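PDB 1TWU: hypothetical protein yycE from Bacillus subtilis, which is of unknown function but has the fold of the vicinal oxygen chelate family and is a putative relative of glyoxalases and fosfomycin resistance proteins. Local coordinates for residues 12-17 with 58-63; 83-88 with 128-133; 101-106 with 121-126. All blocks are in the same frame, centred on the assembly; numbering follows the deposited sequence.

Contact 1 (12-17 with 58-63)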
loop_
_atom_site.group_PDB
_atom_site.type_symbol
_atom_site.label_atom_id
_atom_site.label_comp_id
_atom_site.label_asym_id
_atom_site.label_seq_id
_atom_site.Cartn_x
_atom_site.Cartn_y
_atom_site.Cartn_z
ATOM N N GLN A 12 12.620 -1.909 -6.165
ATOM C CA GLN A 12 11.223 -1.642 -6.465
ATOM C C GLN A 12 10.378 -1.886 -5.227
ATOM O O GLN A 12 10.848 -2.487 -4.265
ATOM C CB GLN A 12 10.779 -2.605 -7.559
ATOM C CG GLN A 12 10.075 -1.989 -8.719
ATOM C CD GLN A 12 9.889 -2.980 -9.846
ATOM O OE1 GLN A 12 9.258 -4.031 -9.678
ATOM N NE2 GLN A 12 10.442 -2.655 -11.008
ATOM N N ILE A 13 9.135 -1.420 -5.258
ATOM C CA ILE A 13 8.210 -1.627 -4.151
ATOM C C ILE A 13 6.841 -1.971 -4.724
ATOM O O ILE A 13 6.353 -1.313 -5.649
ATOM C CB ILE A 13 8.090 -0.384 -3.240
ATOM C CG1 ILE A 13 9.436 -0.101 -2.581
ATOM C CG2 ILE A 13 7.048 -0.632 -2.144
ATOM C CD1 ILE A 13 9.405 1.065 -1.635
ATOM N N ARG A 14 6.239 -3.018 -4.171
ATOM C CA ARG A 14 4.941 -3.487 -4.615
ATOM C C ARG A 14 3.940 -3.654 -3.477
ATOM O O ARG A 14 4.276 -4.168 -2.407
ATOM C CB ARG A 14 5.092 -4.832 -5.341
ATOM C CG ARG A 14 3.764 -5.511 -5.677
ATOM C CD ARG A 14 3.950 -6.885 -6.294
ATOM N NE ARG A 14 4.527 -6.809 -7.636
ATOM C CZ ARG A 14 4.816 -7.862 -8.399
ATOM N NH1 ARG A 14 4.586 -9.091 -7.961
ATOM N NH2 ARG A 14 5.339 -7.686 -9.606
ATOM N N ILE A 15 2.715 -3.194 -3.718
ATOM C CA ILE A 15 1.612 -3.344 -2.772
ATOM C C ILE A 15 0.764 -4.403 -3.464
ATOM O O ILE A 15 0.220 -4.149 -4.544
ATOM C CB ILE A 15 0.767 -2.068 -2.649
ATOM C CG1 ILE A 15 1.604 -0.940 -2.053
ATOM C CG2 ILE A 15 -0.443 -2.333 -1.770
ATOM C CD1 ILE A 15 2.021 -1.189 -0.613
ATOM N N ALA A 16 0.677 -5.591 -2.870
ATOM C CA ALA A 16 -0.097 -6.686 -3.458
ATOM C C ALA A 16 -1.337 -6.977 -2.630
ATOM O O ALA A 16 -1.255 -7.137 -1.416
ATOM C CB ALA A 16 0.762 -7.934 -3.570
ATOM N N ARG A 17 -2.480 -7.035 -3.304
ATOM C CA ARG A 17 -3.763 -7.302 -2.661
ATOM C C ARG A 17 -4.526 -8.388 -3.409
ATOM O O ARG A 17 -4.474 -8.468 -4.635
ATOM C CB ARG A 17 -4.617 -6.029 -2.626
ATOM C CG ARG A 17 -4.006 -4.880 -1.829
ATOM C CD ARG A 17 -4.745 -3.568 -2.087
ATOM N NE ARG A 17 -6.168 -3.656 -1.771
ATOM C CZ ARG A 17 -6.672 -3.604 -0.541
ATOM N NH1 ARG A 17 -5.865 -3.454 0.506
ATOM N NH2 ARG A 17 -7.986 -3.707 -0.358
ATOM N N ASP A 58 8.714 1.385 -10.363
ATOM C CA ASP A 58 9.394 1.589 -9.084
ATOM C C ASP A 58 8.441 1.353 -7.924
ATOM O O ASP A 58 8.794 0.713 -6.937
ATOM C CB ASP A 58 9.967 3.003 -8.991
ATOM C CG ASP A 58 11.109 3.232 -9.964
ATOM O OD1 ASP A 58 11.788 2.245 -10.331
ATOM O OD2 ASP A 58 11.340 4.398 -10.350
ATOM N N TYR A 59 7.239 1.898 -8.054
ATOM C CA TYR A 59 6.185 1.752 -7.064
ATOM C C TYR A 59 4.956 1.349 -7.857
ATOM O O TYR A 59 4.475 2.118 -8.689
ATOM C CB TYR A 59 5.903 3.074 -6.343
ATOM C CG TYR A 59 7.041 3.580 -5.486
ATOM C CD1 TYR A 59 8.063 4.360 -6.033
ATOM C CD2 TYR A 59 7.105 3.264 -4.124
ATOM C CE1 TYR A 59 9.118 4.812 -5.242
ATOM C CE2 TYR A 59 8.154 3.710 -3.327
ATOM C CZ TYR A 59 9.157 4.482 -3.890
ATOM O OH TYR A 59 10.206 4.911 -3.099
ATOM N N HIS A 60 4.457 0.142 -7.620
ATOM C CA HIS A 60 3.278 -0.313 -8.336
ATOM C C HIS A 60 2.364 -1.168 -7.474
ATOM O O HIS A 60 2.713 -1.562 -6.354
ATOM C CB HIS A 60 3.671 -1.094 -9.601
ATOM C CG HIS A 60 4.424 -2.362 -9.330
ATOM N ND1 HIS A 60 5.800 -2.410 -9.246
ATOM C CD2 HIS A 60 3.990 -3.625 -9.103
ATOM C CE1 HIS A 60 6.179 -3.647 -8.978
ATOM N NE2 HIS A 60 5.100 -4.404 -8.886
ATOM N N LEU A 61 1.181 -1.441 -8.013
ATOM C CA LEU A 61 0.180 -2.253 -7.341
ATOM C C LEU A 61 0.084 -3.582 -8.069
ATOM O O LEU A 61 0.363 -3.657 -9.267
ATOM C CB LEU A 61 -1.196 -1.578 -7.411
ATOM C CG LEU A 61 -1.428 -0.187 -6.820
ATOM C CD1 LEU A 61 -2.869 0.254 -7.083
ATOM C CD2 LEU A 61 -1.148 -0.221 -5.327
ATOM N N GLU A 62 -0.285 -4.629 -7.341
ATOM C CA GLU A 62 -0.510 -5.935 -7.946
ATOM C C GLU A 62 -1.798 -6.499 -7.359
ATOM O O GLU A 62 -2.043 -6.403 -6.158
ATOM C CB GLU A 62 0.622 -6.927 -7.673
ATOM C CG GLU A 62 0.255 -8.316 -8.199
ATOM C CD GLU A 62 1.222 -9.413 -7.800
ATOM O OE1 GLU A 62 1.779 -9.350 -6.683
ATOM O OE2 GLU A 62 1.406 -10.355 -8.601
ATOM N N PHE A 63 -2.636 -7.069 -8.211
ATOM C CA PHE A 63 -3.883 -7.676 -7.756
ATOM C C PHE A 63 -3.880 -9.115 -8.243
ATOM O O PHE A 63 -3.587 -9.388 -9.415
ATOM C CB PHE A 63 -5.093 -6.918 -8.310
ATOM C CG PHE A 63 -5.310 -5.576 -7.662
ATOM C CD1 PHE A 63 -6.030 -5.473 -6.471
ATOM C CD2 PHE A 63 -4.768 -4.421 -8.223
ATOM C CE1 PHE A 63 -6.208 -4.239 -5.849
ATOM C CE2 PHE A 63 -4.937 -3.178 -7.609
ATOM C CZ PHE A 63 -5.659 -3.084 -6.420
#
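The first torsions of His60 and Arg14 set their CG atoms: that of His60 sits between its backbone N and carbonyl carbon (chi1 64°), that of Arg14 anti to its own N, and the arginine chain then bends at chi3, bringing NE to His60 NE2. Their strands, 12-17 and 59-63, run parallel, the first and last strands of the βαβββ module of the vicinal oxygen chelate fold. Backbone bonds follow the regular parallel pattern, from Ile13 N to Asp58 O through to Arg17 N to Glu62 O. On the face of Arg14, His60 and Glu62, Arg14 NE gives a nearly straight bond to His60 NE2 (2.8 Å, 172° at the hydrogen). The acceptor lies in the guanidinium plane, and the donor is tilted slightly out of the ring plane. ND1 bonds Ala57 O, which is consistent with NE2 being the unprotonated acceptor. Arg14 NH1 adds a salt bridge to Glu62 OE1 at 3.1 Å, weak as a hydrogen bond. On the face of Ile13, Ile15, Tyr59 and Leu61, Ile15 CB lies beside Leu61 CD2 at 3.8 Å. The second subunit extends the sheet beside 12-16; its Leu54 O binds Tyr59 OH. Nearby, Ile13 CD1 approaches Tyr59 CE2 to 3.4 Å.

Contact 2 (83-88 with 128-133)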
loop_
_atom_site.group_PDB
_atom_site.type_symbol
_atom_site.label_atom_id
_atom_site.label_comp_id
_atom_site.label_asym_id
_atom_site.label_seq_id
_atom_site.Cartn_x
_atom_site.Cartn_y
_atom_site.Cartn_z
ATOM N N PHE A 83 -4.032 9.791 -2.790
ATOM C CA PHE A 83 -3.408 10.474 -3.912
ATOM C C PHE A 83 -3.496 11.964 -3.603
ATOM O O PHE A 83 -4.597 12.499 -3.483
ATOM C CB PHE A 83 -4.171 10.194 -5.204
ATOM C CG PHE A 83 -3.914 8.833 -5.793
ATOM C CD1 PHE A 83 -2.687 8.535 -6.385
ATOM C CD2 PHE A 83 -4.910 7.856 -5.784
ATOM C CE1 PHE A 83 -2.459 7.287 -6.963
ATOM C CE2 PHE A 83 -4.691 6.604 -6.357
ATOM C CZ PHE A 83 -3.462 6.319 -6.950
ATOM N N TYR A 84 -2.352 12.625 -3.451
ATOM C CA TYR A 84 -2.323 14.067 -3.186
ATOM C C TYR A 84 -2.348 14.785 -4.531
ATOM O O TYR A 84 -1.343 14.830 -5.237
ATOM C CB TYR A 84 -1.064 14.438 -2.396
ATOM C CG TYR A 84 -1.155 14.026 -0.948
ATOM C CD1 TYR A 84 -1.892 14.780 -0.039
ATOM C CD2 TYR A 84 -0.581 12.834 -0.504
ATOM C CE1 TYR A 84 -2.064 14.358 1.279
ATOM C CE2 TYR A 84 -0.749 12.396 0.811
ATOM C CZ TYR A 84 -1.492 13.162 1.697
ATOM O OH TYR A 84 -1.677 12.734 2.993
ATOM N N VAL A 85 -3.509 15.321 -4.894
ATOM C CA VAL A 85 -3.657 16.009 -6.169
ATOM C C VAL A 85 -3.870 17.494 -5.939
ATOM O O VAL A 85 -5.002 17.956 -5.812
ATOM C CB VAL A 85 -4.853 15.469 -6.963
ATOM C CG1 VAL A 85 -4.807 16.008 -8.381
ATOM C CG2 VAL A 85 -4.842 13.956 -6.960
ATOM N N PRO A 86 -2.776 18.266 -5.889
ATOM C CA PRO A 86 -2.835 19.714 -5.669
ATOM C C PRO A 86 -3.705 20.519 -6.656
ATOM O O PRO A 86 -4.264 21.551 -6.287
ATOM C CB PRO A 86 -1.358 20.123 -5.682
ATOM C CG PRO A 86 -0.706 19.066 -6.537
ATOM C CD PRO A 86 -1.387 17.812 -6.089
ATOM N N ASN A 87 -3.828 20.044 -7.894
ATOM C CA ASN A 87 -4.640 20.723 -8.901
ATOM C C ASN A 87 -6.100 20.307 -8.748
ATOM O O ASN A 87 -6.498 19.245 -9.223
ATOM C CB ASN A 87 -4.167 20.356 -10.304
ATOM C CG ASN A 87 -4.857 21.178 -11.388
ATOM O OD1 ASN A 87 -6.049 21.482 -11.297
ATOM N ND2 ASN A 87 -4.107 21.524 -12.428
ATOM N N ALA A 88 -6.890 21.160 -8.099
ATOM C CA ALA A 88 -8.304 20.894 -7.846
ATOM C C ALA A 88 -9.139 20.538 -9.072
ATOM O O ALA A 88 -10.132 19.815 -8.953
ATOM C CB ALA A 88 -8.926 22.077 -7.129
ATOM N N ILE A 128 -10.068 4.838 -1.706
ATOM C CA ILE A 128 -9.162 5.605 -2.550
ATOM C C ILE A 128 -9.452 7.094 -2.301
ATOM O O ILE A 128 -10.522 7.612 -2.642
ATOM C CB ILE A 128 -9.361 5.257 -4.054
ATOM C CG1 ILE A 128 -9.439 3.736 -4.236
ATOM C CG2 ILE A 128 -8.201 5.809 -4.882
ATOM C CD1 ILE A 128 -8.258 2.983 -3.665
ATOM N N VAL A 129 -8.492 7.777 -1.693
ATOM C CA VAL A 129 -8.661 9.185 -1.373
ATOM C C VAL A 129 -7.880 10.116 -2.289
ATOM O O VAL A 129 -6.734 9.854 -2.655
ATOM C CB VAL A 129 -8.249 9.460 0.099
ATOM C CG1 VAL A 129 -8.625 10.888 0.506
ATOM C CG2 VAL A 129 -8.917 8.448 1.010
ATOM N N PHE A 130 -8.530 11.206 -2.666
ATOM C CA PHE A 130 -7.918 12.227 -3.502
ATOM C C PHE A 130 -7.939 13.497 -2.646
ATOM O O PHE A 130 -8.992 14.105 -2.434
ATOM C CB PHE A 130 -8.734 12.386 -4.786
ATOM C CG PHE A 130 -8.792 11.130 -5.607
ATOM C CD1 PHE A 130 -7.820 10.864 -6.570
ATOM C CD2 PHE A 130 -9.782 10.180 -5.375
ATOM C CE1 PHE A 130 -7.830 9.666 -7.292
ATOM C CE2 PHE A 130 -9.803 8.983 -6.086
ATOM C CZ PHE A 130 -8.823 8.723 -7.047
ATOM N N MET A 131 -6.772 13.863 -2.122
ATOM C CA MET A 131 -6.644 15.032 -1.260
ATOM C C MET A 131 -6.058 16.228 -2.011
ATOM O O MET A 131 -5.020 16.125 -2.677
ATOM C CB MET A 131 -5.778 14.681 -0.040
ATOM C CG MET A 131 -5.623 15.791 1.006
ATOM S SD MET A 131 -7.163 16.453 1.697
ATOM C CE MET A 131 -7.878 15.012 2.398
ATOM N N ASN A 132 -6.742 17.363 -1.903
ATOM C CA ASN A 132 -6.308 18.578 -2.574
ATOM C C ASN A 132 -5.175 19.250 -1.819
ATOM O O ASN A 132 -5.374 20.281 -1.184
ATOM C CB ASN A 132 -7.471 19.562 -2.704
ATOM C CG ASN A 132 -7.168 20.695 -3.666
ATOM O OD1 ASN A 132 -7.789 21.756 -3.608
ATOM N ND2 ASN A 132 -6.221 20.468 -4.571
ATOM N N SER A 133 -3.989 18.661 -1.872
ATOM C CA SER A 133 -2.839 19.247 -1.203
ATOM C C SER A 133 -1.566 18.676 -1.797
ATOM O O SER A 133 -1.608 17.957 -2.790
ATOM C CB SER A 133 -2.888 18.992 0.311
ATOM O OG SER A 133 -2.634 17.640 0.634
#
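Phe83 and Phe130 stand next to each other on neighbouring strands, and the backbone bonds beneath them fix the register. Phe83 N donates to Val129 O at 2.7 Å and almost straight, 176° at the hydrogen; Met131 N returns a bond to Phe83 O, and Val85 N follows to Met131 O. Beyond the last bridge pair, Tyr84 with Met131, side-chain hydrogen bonding takes over. CG of Asn132 is anti to its backbone N (chi1 -167°), and from there ND2 bonds Val85 O at 3.1 Å and, weakly, Pro86 O. One amide nitrogen thus spans two successive carbonyls just ahead of helix 88-100, whose N-cap is Asn87, with OD1 accepting from Val89 N. This parallel pair joins the first and last strands of the C-terminal βαβββ module, the second copy of the vicinal oxygen chelate repeat. Apolar contacts divide by face. On the face of Phe83 and Phe130, the phenyl planes are 17° apart but slid until they barely overlap, centroids 5.6 Å apart; CD2 of Phe83 nears CE1 of Phe130, and Ile128 CG2 lies in the plane of the Phe83 ring at its edge, 3.9 Å from CE2. By contrast, Phe5 and Phe8 of the second subunit meet Phe83 edge-to-face. On the face of Tyr84 and Met131, Met131 CG packs against Tyr84 CE1 at 3.8 Å, and Trp113 touches both residues.

Contact 3 (101-106 with 121-126)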
loop_
_atom_site.group_PDB
_atom_site.type_symbol
_atom_site.label_atom_id
_atom_site.label_comp_id
_atom_site.label_asym_id
_atom_site.label_seq_id
_atom_site.Cartn_x
_atom_site.Cartn_y
_atom_site.Cartn_z
ATOM N N MET A 101 -18.735 6.306 -13.704
ATOM C CA MET A 101 -18.483 4.932 -14.123
ATOM C C MET A 101 -19.244 3.998 -13.179
ATOM O O MET A 101 -19.364 2.805 -13.442
ATOM C CB MET A 101 -16.980 4.613 -14.098
ATOM C CG MET A 101 -16.212 5.164 -15.300
ATOM S SD MET A 101 -14.462 4.838 -15.210
ATOM C CE MET A 101 -14.439 3.204 -15.764
ATOM N N GLY A 102 -19.757 4.549 -12.079
ATOM C CA GLY A 102 -20.525 3.747 -11.139
ATOM C C GLY A 102 -19.960 3.555 -9.740
ATOM O O GLY A 102 -20.609 2.935 -8.897
ATOM N N TYR A 103 -18.769 4.085 -9.478
ATOM C CA TYR A 103 -18.149 3.934 -8.168
ATOM C C TYR A 103 -18.664 4.946 -7.149
ATOM O O TYR A 103 -18.854 6.113 -7.463
ATOM C CB TYR A 103 -16.628 4.004 -8.324
ATOM C CG TYR A 103 -16.129 2.948 -9.291
ATOM C CD1 TYR A 103 -16.198 1.591 -8.958
ATOM C CD2 TYR A 103 -15.678 3.294 -10.569
ATOM C CE1 TYR A 103 -15.840 0.603 -9.871
ATOM C CE2 TYR A 103 -15.317 2.314 -11.496
ATOM C CZ TYR A 103 -15.406 0.967 -11.139
ATOM O OH TYR A 103 -15.097 -0.019 -12.049
ATOM N N GLN A 104 -18.884 4.467 -5.928
ATOM C CA GLN A 104 -19.424 5.255 -4.824
ATOM C C GLN A 104 -18.456 6.170 -4.114
ATOM O O GLN A 104 -17.336 5.771 -3.795
ATOM C CB GLN A 104 -20.000 4.332 -3.750
ATOM C CG GLN A 104 -20.997 3.348 -4.254
ATOM C CD GLN A 104 -22.263 4.016 -4.730
ATOM O OE1 GLN A 104 -22.807 3.665 -5.778
ATOM N NE2 GLN A 104 -22.750 4.982 -3.956
ATOM N N GLU A 105 -18.896 7.397 -3.851
ATOM C CA GLU A 105 -18.080 8.316 -3.083
ATOM C C GLU A 105 -18.599 8.060 -1.671
ATOM O O GLU A 105 -19.813 7.971 -1.457
ATOM C CB GLU A 105 -18.338 9.779 -3.452
ATOM C CG GLU A 105 -17.366 10.723 -2.734
ATOM C CD GLU A 105 -17.726 12.194 -2.853
ATOM O OE1 GLU A 105 -18.099 12.640 -3.958
ATOM O OE2 GLU A 105 -17.616 12.909 -1.834
ATOM N N VAL A 106 -17.698 7.919 -0.709
ATOM C CA VAL A 106 -18.129 7.664 0.653
ATOM C C VAL A 106 -17.623 8.723 1.615
ATOM O O VAL A 106 -16.722 9.503 1.291
ATOM C CB VAL A 106 -17.670 6.261 1.139
ATOM C CG1 VAL A 106 -18.330 5.181 0.288
ATOM C CG2 VAL A 106 -16.158 6.142 1.062
ATOM N N GLU A 121 -14.674 4.349 -3.150
ATOM C CA GLU A 121 -14.325 2.958 -2.853
ATOM C C GLU A 121 -14.038 2.201 -4.139
ATOM O O GLU A 121 -14.736 2.382 -5.138
ATOM C CB GLU A 121 -15.453 2.241 -2.125
ATOM C CG GLU A 121 -15.778 2.774 -0.764
ATOM C CD GLU A 121 -16.715 1.844 -0.019
ATOM O OE1 GLU A 121 -17.727 1.417 -0.618
ATOM O OE2 GLU A 121 -16.437 1.540 1.163
ATOM N N ASP A 122 -13.013 1.354 -4.121
ATOM C CA ASP A 122 -12.696 0.577 -5.308
ATOM C C ASP A 122 -13.639 -0.629 -5.264
ATOM O O ASP A 122 -14.383 -0.787 -4.297
ATOM C CB ASP A 122 -11.192 0.211 -5.328
ATOM C CG ASP A 122 -10.844 -1.040 -4.529
ATOM O OD1 ASP A 122 -11.635 -1.498 -3.674
ATOM O OD2 ASP A 122 -9.731 -1.565 -4.756
ATOM N N PRO A 123 -13.645 -1.476 -6.307
ATOM C CA PRO A 123 -14.538 -2.640 -6.318
ATOM C C PRO A 123 -14.576 -3.502 -5.046
ATOM O O PRO A 123 -15.608 -4.110 -4.737
ATOM C CB PRO A 123 -14.056 -3.426 -7.536
ATOM C CG PRO A 123 -13.573 -2.354 -8.447
ATOM C CD PRO A 123 -12.807 -1.454 -7.517
ATOM N N ASP A 124 -13.469 -3.553 -4.306
ATOM C CA ASP A 124 -13.423 -4.368 -3.099
ATOM C C ASP A 124 -13.433 -3.603 -1.788
ATOM O O ASP A 124 -13.055 -4.145 -0.749
ATOM C CB ASP A 124 -12.219 -5.314 -3.135
ATOM C CG ASP A 124 -12.353 -6.383 -4.209
ATOM O OD1 ASP A 124 -13.461 -6.953 -4.344
ATOM O OD2 ASP A 124 -11.354 -6.659 -4.910
ATOM N N GLY A 125 -13.855 -2.343 -1.839
ATOM C CA GLY A 125 -13.960 -1.552 -0.626
ATOM C C GLY A 125 -12.726 -0.849 -0.111
ATOM O O GLY A 125 -12.739 -0.334 1.007
ATOM N N TRP A 126 -11.651 -0.844 -0.891
ATOM C CA TRP A 126 -10.448 -0.147 -0.462
ATOM C C TRP A 126 -10.795 1.329 -0.645
ATOM O O TRP A 126 -11.407 1.695 -1.646
ATOM C CB TRP A 126 -9.250 -0.542 -1.334
ATOM C CG TRP A 126 -7.916 -0.188 -0.717
ATOM C CD1 TRP A 126 -7.667 0.111 0.602
ATOM C CD2 TRP A 126 -6.645 -0.144 -1.381
ATOM N NE1 TRP A 126 -6.326 0.337 0.792
ATOM C CE2 TRP A 126 -5.676 0.188 -0.405
ATOM C CE3 TRP A 126 -6.230 -0.356 -2.703
ATOM C CZ2 TRP A 126 -4.316 0.310 -0.714
ATOM C CZ3 TRP A 126 -4.879 -0.237 -3.008
ATOM C CH2 TRP A 126 -3.940 0.094 -2.017
HETATM O O HOH W 1 -17.335 1.995 -5.378
#
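Gln104 and Glu121 join the two backbones directly, Glu121 N donating to Gln104 O at 3.1 Å with 160° at the hydrogen, while a water accepts from Gln104 N and donates to Glu121 O at 2.6 Å. The contact lies at the outer edge of the C-terminal sheet of the vicinal oxygen chelate fold, where the strand about 105-106 is only weakly bonded. CG of Tyr103 is anti to the carbonyl carbon (chi1 -57°); CE1 lies 4.0 Å from Pro123 CG, the two side chains crossing at a slant. The bridging water lies in the plane of this ring, at its edge; the phenol OH bonds to Arg27 on helix 22-32. At the other end, Val106 and Glu121 cross at about a right angle, CG1 of the valine touching Glu121 CG at 3.7 Å. The carboxylate continues past this methyl to a salt bridge with Arg127. In the type I turn 122-125, Asp122 OD1 accepts from Asp124 N, an Asx turn, and from Trp126 N, from opposite faces of its plane; with OD2 bonded to Tyr29 OH, this would be expected to restrict the carboxylate. Across the contact, the water satisfies Gln104 N and Glu121 O where they do not bond directly.

Contacts 1 and 2 each pair the strands first and last in chain order, which lie side by side in each four-stranded sheet, one sheet in each half of the chain; their centres are 20 Å apart and their nearest atoms about 6 Å, without touching. Both adjoin the second subunit, whose strands extend the two sheets. Contact 3 is nested inside the loop closed by contact 2 and reaches the same sheet, their centres 17 Å apart, with Asp122 CB 4.1 Å from Ile128 CG1. Contact 3 also joins the two halves: Arg17 NE of contact 1 lies 3.4 Å from Trp126 CE3, in a cation-pi pair. No active site is established here, so no catalytic role can be assigned to these contacts.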